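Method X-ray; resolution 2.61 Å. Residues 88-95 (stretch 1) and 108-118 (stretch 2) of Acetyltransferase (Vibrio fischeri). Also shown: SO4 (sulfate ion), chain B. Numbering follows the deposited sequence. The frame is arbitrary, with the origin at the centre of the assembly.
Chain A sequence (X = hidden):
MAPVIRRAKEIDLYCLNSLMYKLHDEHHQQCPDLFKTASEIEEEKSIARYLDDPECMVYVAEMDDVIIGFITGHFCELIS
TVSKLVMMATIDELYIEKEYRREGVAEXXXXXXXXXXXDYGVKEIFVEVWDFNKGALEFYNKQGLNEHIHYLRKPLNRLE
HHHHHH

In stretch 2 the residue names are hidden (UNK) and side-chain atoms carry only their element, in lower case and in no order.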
HETATM    1  N   MSE A  88      -4.063   3.346   5.827  1.00 32.38           N
HETATM    2  CA  MSE A  88      -3.976   1.935   5.487  1.00 32.45           C
HETATM    3  C   MSE A  88      -3.655   1.168   6.748  1.00 29.97           C
HETATM    4  O   MSE A  88      -3.437   1.757   7.808  1.00 30.70           O
HETATM    5  CB  MSE A  88      -2.878   1.693   4.453  1.00 37.10           C
HETATM    6  CG  MSE A  88      -2.975   2.553   3.217  1.00 42.61           C
HETATM    7 SE   MSE A  88      -1.696   1.976   1.897  1.00 53.76          SE
HETATM    8  CE  MSE A  88      -2.246   3.114   0.437  1.00 48.91           C
ATOM      9  N   ALA A  89      -3.620  -0.149   6.633  1.00 26.01           N
ATOM     10  CA  ALA A  89      -3.322  -0.979   7.779  1.00 25.97           C
ATOM     11  C   ALA A  89      -2.641  -2.275   7.378  1.00 25.22           C
ATOM     12  O   ALA A  89      -2.529  -2.597   6.193  1.00 24.17           O
ATOM     13  CB  ALA A  89      -4.607  -1.283   8.580  1.00 26.14           C
ATOM     14  N   THR A  90      -2.207  -3.026   8.385  1.00 25.26           N
ATOM     15  CA  THR A  90      -1.525  -4.298   8.165  1.00 25.42           C
ATOM     16  C   THR A  90      -1.941  -5.338   9.212  1.00 24.94           C
ATOM     17  O   THR A  90      -1.968  -5.051  10.408  1.00 24.80           O
ATOM     18  CB  THR A  90       0.022  -4.126   8.251  1.00 25.06           C
ATOM     19  OG1 THR A  90       0.424  -2.991   7.476  1.00 24.83           O
ATOM     20  CG2 THR A  90       0.731  -5.363   7.719  1.00 21.07           C
ATOM     21  N   ILE A  91      -2.273  -6.537   8.752  1.00 24.13           N
ATOM     22  CA  ILE A  91      -2.621  -7.628   9.652  1.00 26.66           C
ATOM     23  C   ILE A  91      -1.304  -8.381   9.758  1.00 27.08           C
ATOM     24  O   ILE A  91      -0.776  -8.881   8.762  1.00 26.34           O
ATOM     25  CB  ILE A  91      -3.742  -8.530   9.064  1.00 27.25           C
ATOM     26  CG1 ILE A  91      -5.067  -7.766   9.084  1.00 30.49           C
ATOM     27  CG2 ILE A  91      -3.894  -9.793   9.887  1.00 27.97           C
ATOM     28  CD1 ILE A  91      -6.186  -8.422   8.322  1.00 34.18           C
ATOM     29  N   ASP A  92      -0.767  -8.432  10.973  1.00 26.91           N
ATOM     30  CA  ASP A  92       0.516  -9.067  11.204  1.00 27.41           C
ATOM     31  C   ASP A  92       0.496 -10.572  11.513  1.00 27.91           C
ATOM     32  O   ASP A  92       0.917 -11.386  10.689  1.00 25.21           O
ATOM     33  CB  ASP A  92       1.243  -8.298  12.316  1.00 26.45           C
ATOM     34  CG  ASP A  92       1.430  -6.829  11.974  1.00 29.40           C
ATOM     35  OD1 ASP A  92       1.063  -5.956  12.798  1.00 26.92           O
ATOM     36  OD2 ASP A  92       1.956  -6.549  10.871  1.00 31.89           O
ATOM     37  N   GLU A  93       0.000 -10.929  12.693  1.00 29.19           N
ATOM     38  CA  GLU A  93      -0.040 -12.318  13.132  1.00 31.52           C
ATOM     39  C   GLU A  93      -1.411 -12.833  13.524  1.00 32.08           C
ATOM     40  O   GLU A  93      -2.307 -12.070  13.893  1.00 32.49           O
ATOM     41  CB  GLU A  93       0.892 -12.500  14.321  1.00 32.78           C
ATOM     42  CG  GLU A  93       2.306 -12.124  14.038  1.00 34.49           C
ATOM     43  CD  GLU A  93       2.961 -11.512  15.241  1.00 38.22           C
ATOM     44  OE1 GLU A  93       2.533 -10.406  15.664  1.00 37.99           O
ATOM     45  OE2 GLU A  93       3.909 -12.145  15.761  1.00 40.23           O
ATOM     46  N   LEU A  94      -1.553 -14.149  13.476  1.00 31.94           N
ATOM     47  CA  LEU A  94      -2.809 -14.781  13.828  1.00 33.98           C
ATOM     48  C   LEU A  94      -2.497 -16.213  14.247  1.00 34.41           C
ATOM     49  O   LEU A  94      -1.853 -16.948  13.504  1.00 34.74           O
ATOM     50  CB  LEU A  94      -3.751 -14.754  12.619  1.00 33.86           C
ATOM     51  CG  LEU A  94      -5.258 -14.911  12.875  1.00 34.51           C
ATOM     52  CD1 LEU A  94      -6.018 -14.831  11.552  1.00 34.32           C
ATOM     53  CD2 LEU A  94      -5.535 -16.240  13.559  1.00 32.55           C
ATOM     54  N   TYR A  95      -2.944 -16.611  15.436  1.00 35.38           N
ATOM     55  CA  TYR A  95      -2.682 -17.964  15.914  1.00 36.98           C
ATOM     56  C   TYR A  95      -3.875 -18.626  16.574  1.00 38.29           C
ATOM     57  O   TYR A  95      -4.638 -17.976  17.289  1.00 39.40           O
ATOM     58  CB  TYR A  95      -1.498 -17.970  16.891  1.00 38.36           C
ATOM     59  CG  TYR A  95      -1.226 -19.333  17.500  1.00 39.57           C
ATOM     60  CD1 TYR A  95      -1.792 -19.701  18.724  1.00 39.74           C
ATOM     61  CD2 TYR A  95      -0.436 -20.268  16.835  1.00 38.84           C
ATOM     62  CE1 TYR A  95      -1.574 -20.965  19.266  1.00 40.99           C
ATOM     63  CE2 TYR A  95      -0.214 -21.536  17.372  1.00 40.46           C
ATOM     64  CZ  TYR A  95      -0.783 -21.878  18.584  1.00 41.37           C
ATOM     65  OH  TYR A  95      -0.566 -23.130  19.113  1.00 43.12           O
ATOM     66  N   UNK A 108     -13.781 -15.398  12.573  1.00 45.43           N
ATOM     67  CA  UNK A 108     -14.344 -14.477  13.551  1.00 46.00           C
ATOM     68  C   UNK A 108     -13.294 -13.491  14.074  1.00 44.97           C
ATOM     69  O   UNK A 108     -13.645 -12.449  14.632  1.00 45.72           O
ATOM     70  c   UNK A 108     -14.218 -16.404  15.239  1.00 47.66           C
ATOM     71  c   UNK A 108     -15.051 -17.330  16.113  1.00 49.03           C
ATOM     72  o   UNK A 108     -16.094 -17.834  15.689  1.00 48.46           O
ATOM     73  n   UNK A 108     -14.584 -17.572  17.333  1.00 49.69           N
ATOM     74  c   UNK A 108     -15.017 -15.246  14.695  1.00 46.32           C
ATOM     75  N   UNK A 109     -12.015 -13.813  13.879  1.00 43.80           N
ATOM     76  CA  UNK A 109     -10.927 -12.926  14.294  1.00 41.86           C
ATOM     77  C   UNK A 109     -10.644 -11.946  13.152  1.00 41.86           C
ATOM     78  O   UNK A 109     -10.488 -10.749  13.373  1.00 41.33           O
ATOM     79  c   UNK A 109      -9.665 -13.729  14.625  1.00 39.67           C
ATOM     80  c   UNK A 109      -8.418 -15.395  15.990  1.00 37.15           C
ATOM     81  c   UNK A 109      -9.674 -13.568  17.118  1.00 37.27           C
ATOM     82  c   UNK A 109      -9.652 -14.518  15.938  1.00 37.79           C
ATOM     83  N   UNK A 110     -10.578 -12.463  11.929  1.00 42.72           N
ATOM     84  CA  UNK A 110     -10.349 -11.629  10.757  1.00 45.57           C
ATOM     85  C   UNK A 110     -11.550 -10.708  10.591  1.00 45.17           C
ATOM     86  O   UNK A 110     -11.437  -9.600  10.068  1.00 42.57           O
ATOM     87 se   UNK A 110      -7.497 -11.690   8.789  1.00 68.94          SE
ATOM     88  c   UNK A 110     -10.214 -12.493   9.499  1.00 50.28           C
ATOM     89  c   UNK A 110      -8.816 -13.072   9.248  1.00 56.79           C
ATOM     90  c   UNK A 110      -8.688 -10.500   7.807  1.00 62.79           C
ATOM     91  N   UNK A 111     -12.703 -11.199  11.034  1.00 45.02           N
ATOM     92  CA  UNK A 111     -13.963 -10.469  10.950  1.00 45.45           C
ATOM     93  C   UNK A 111     -13.944  -9.266  11.884  1.00 41.95           C
ATOM     94  O   UNK A 111     -14.427  -8.181  11.546  1.00 39.75           O
ATOM     95 se   UNK A 111     -15.881 -12.124   8.621  1.00 72.77          SE
ATOM     96  c   UNK A 111     -16.307 -11.367  10.370  1.00 60.45           C
ATOM     97  c   UNK A 111     -15.123 -11.392  11.338  1.00 52.45           C
ATOM     98  c   UNK A 111     -15.324 -10.505   7.707  1.00 68.85           C
ATOM     99  N   UNK A 112     -13.391  -9.477  13.072  1.00 38.33           N
ATOM    100  CA  UNK A 112     -13.307  -8.423  14.067  1.00 34.97           C
ATOM    101  C   UNK A 112     -12.342  -7.318  13.621  1.00 33.90           C
ATOM    102  O   UNK A 112     -12.724  -6.150  13.536  1.00 31.80           O
ATOM    103  n   UNK A 112     -13.719  -4.268  18.539  1.00 29.00           N
ATOM    104  c   UNK A 112     -12.842  -9.003  15.406  1.00 32.76           C
ATOM    105  c   UNK A 112     -14.203  -7.543  16.947  1.00 33.84           C
ATOM    106  n   UNK A 112     -14.193  -6.425  17.891  1.00 32.62           N
ATOM    107  n   UNK A 112     -13.134  -4.971  16.433  1.00 29.77           N
ATOM    108  c   UNK A 112     -12.799  -7.986  16.536  1.00 32.43           C
ATOM    109  c   UNK A 112     -13.682  -5.223  17.621  1.00 31.94           C
ATOM    110  N   UNK A 113     -11.097  -7.682  13.322  1.00 33.66           N
ATOM    111  CA  UNK A 113     -10.129  -6.676  12.918  1.00 35.52           C
ATOM    112  C   UNK A 113     -10.591  -5.822  11.733  1.00 38.50           C
ATOM    113  O   UNK A 113     -10.298  -4.619  11.680  1.00 39.42           O
ATOM    114  c   UNK A 113      -8.734  -7.303  12.624  1.00 34.04           C
ATOM    115  c   UNK A 113      -7.715  -6.174  12.401  1.00 34.15           C
ATOM    116  c   UNK A 113      -8.799  -8.247  11.431  1.00 28.58           C
ATOM    117  c   UNK A 113      -6.254  -6.588  12.585  1.00 35.83           C
ATOM    118  N   UNK A 114     -11.318  -6.429  10.794  1.00 39.91           N
ATOM    119  CA  UNK A 114     -11.822  -5.701   9.629  1.00 40.84           C
ATOM    120  C   UNK A 114     -12.937  -4.741  10.051  1.00 40.57           C
ATOM    121  O   UNK A 114     -13.143  -3.705   9.430  1.00 40.89           O
ATOM    122  c   UNK A 114     -11.360  -7.657   8.007  1.00 45.61           C
ATOM    123  o   UNK A 114     -13.191  -8.441   6.689  1.00 46.57           O
ATOM    124  o   UNK A 114     -11.313  -9.566   6.555  1.00 45.66           O
ATOM    125  c   UNK A 114     -11.998  -8.624   7.012  1.00 46.78           C
ATOM    126  c   UNK A 114     -12.367  -6.670   8.578  1.00 42.80           C
ATOM    127  N   UNK A 115     -13.659  -5.087  11.107  1.00 39.55           N
ATOM    128  CA  UNK A 115     -14.725  -4.221  11.576  1.00 39.66           C
ATOM    129  C   UNK A 115     -14.120  -2.880  11.962  1.00 38.05           C
ATOM    130  O   UNK A 115     -14.546  -1.838  11.470  1.00 37.90           O
ATOM    131  o   UNK A 115     -16.531  -4.441  15.621  1.00 50.59           O
ATOM    132  c   UNK A 115     -17.145  -4.666  14.577  1.00 49.28           C
ATOM    133  c   UNK A 115     -16.647  -4.113  13.252  1.00 45.70           C
ATOM    134  c   UNK A 115     -15.413  -4.848  12.779  1.00 42.15           C
ATOM    135  n   UNK A 115     -18.252  -5.407  14.540  1.00 48.96           N
ATOM    136  N   UNK A 116     -13.124  -2.914  12.845  1.00 37.60           N
ATOM    137  CA  UNK A 116     -12.444  -1.701  13.295  1.00 35.81           C
ATOM    138  C   UNK A 116     -11.725  -1.010  12.142  1.00 34.50           C
ATOM    139  O   UNK A 116     -11.675   0.220  12.067  1.00 32.47           O
ATOM    140  c   UNK A 116     -11.444  -2.040  14.396  1.00 35.71           C
ATOM    141  c   UNK A 116     -12.148  -0.602  16.346  1.00 37.50           C
ATOM    142  c   UNK A 116     -12.050  -2.007  15.786  1.00 37.45           C
ATOM    143  o   UNK A 116     -11.097  -0.032  16.707  1.00 35.31           O
ATOM    144  o   UNK A 116     -13.272  -0.061  16.408  1.00 41.54           O
ATOM    145  N   UNK A 117     -11.165  -1.809  11.244  1.00 33.22           N
ATOM    146  CA  UNK A 117     -10.467  -1.277  10.089  1.00 33.12           C
ATOM    147  C   UNK A 117     -11.417  -0.482   9.206  1.00 33.88           C
ATOM    148  O   UNK A 117     -11.155   0.677   8.892  1.00 32.84           O
ATOM    149  c   UNK A 117      -7.823  -3.761   8.865  1.00 32.93           C
ATOM    150  c   UNK A 117      -8.339  -2.387   9.258  1.00 34.42           C
ATOM    151  c   UNK A 117      -7.781  -1.958  10.622  1.00 34.15           C
ATOM    152  c   UNK A 117      -9.863  -2.426   9.294  1.00 32.67           C
ATOM    153  N   UNK A 118     -12.515  -1.130   8.811  1.00 34.43           N
ATOM    154  CA  UNK A 118     -13.535  -0.535   7.960  1.00 33.90           C
ATOM    155  C   UNK A 118     -14.074   0.768   8.516  1.00 34.17           C
ATOM    156  O   UNK A 118     -14.183   1.765   7.794  1.00 33.38           O
ATOM    157  c   UNK A 118     -13.946  -3.666   6.655  1.00 43.56           C
ATOM    158  c   UNK A 118     -14.711  -1.496   7.769  1.00 37.44           C
ATOM    159  c   UNK A 118     -14.662  -2.327   6.483  1.00 42.09           C
ATOM    160  c   UNK A 118     -14.852  -4.718   7.300  1.00 45.34           C
ATOM    161  n   UNK A 118     -16.055  -5.020   6.461  1.00 47.35           N
TER
HETATM  162  S   SO4 B 201     -14.671  -5.657  21.673  1.00 46.27           S
HETATM  163  O1  SO4 B 201     -13.576  -5.719  22.668  1.00 44.12           O
HETATM  164  O2  SO4 B 201     -14.615  -4.365  20.968  1.00 42.24           O
HETATM  165  O3  SO4 B 201     -15.966  -5.761  22.373  1.00 46.84           O
HETATM  166  O4  SO4 B 201     -14.541  -6.772  20.705  1.00 43.44           O

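Position 108 carries three side-chain carbons, the third bearing one oxygen and one nitrogen, and makes no contact with the strand; a terminal amide at that length is glutamine, Q108.

Position 109 has four carbons forked at the second, the leucine pattern, with CA-to-CB toward the strand and one of the end carbons 3.9 Å from L94 CD2. It is L109, and that end carbon is CD1.

At 110 an unbranched chain of two carbons, selenium and a carbon has its last carbon 3.3 Å from I91 CD1, a tight approach, and the carbon before selenium 4.0 Å from L94 CD1. This identifies selenomethionine, M110. Its CA-to-CB bond points sideways, yet chi1 and chi2, both m, bring the end, CE, nearer.

Position 111 repeats that selenium-containing chain but touches nothing on stretch 1; it is M111, a second selenomethionine, and it is exposed.

Position 112 shows three carbons, a nitrogen, then a carbon with two more nitrogens, none touching stretch 1: a guanidinium, hence arginine, R112. It turns from the strand to a sulfate, probably from the crystallisation liquor. R112 NE donates to SO4 O4 at 2.9 Å and R112 NH2 to SO4 O2 at 2.6 Å, with angles of 154° and 165° at the hydrogens, so the anion is gripped at the guanidinium edge.

Position 113 has four carbons forked at the first, one arm two carbons long, whose end lies 3.9 Å from I91 CG1; its CA-to-CB bond points toward the strand. The fork defines isoleucine, I113, and the end carbon is CD1.

Position 114 ends its three carbons in two oxygens and makes no contact with the strand: a carboxylate, and at this length glutamate, E114.

Position 115 has three carbons ending in one oxygen and one nitrogen, touching nothing on stretch 1, so it is glutamine, Q115.

Position 116, three carbons with two terminal oxygens, touching nothing on stretch 1, is glutamate, E116.

Position 117 has four carbons forked at the second, one end carbon 3.8 Å from A89 CB, and its CA-to-CB bond points toward the strand: leucine, L117, with CD1 at that contact.

Position 118, four carbons in a row ending in nitrogen, out of reach of stretch 1, is lysine, K118, exposed.

The contact is wholly apolar, without a hydrogen bond across it. Helix and strand run nearly antiparallel, at 168°, so rising helix numbers meet falling strand numbers: L109 with L94, I113 with I91, L117 with A89. These helix residues recur every four positions, close to one turn, and therefore line one face. M110 adds a bridge between I91 and L94. Together the stretches bury 356 Å², to which I91 contributes the largest share, 83 Å².

Stretch 2 (108-118) QLMMRIEQELK
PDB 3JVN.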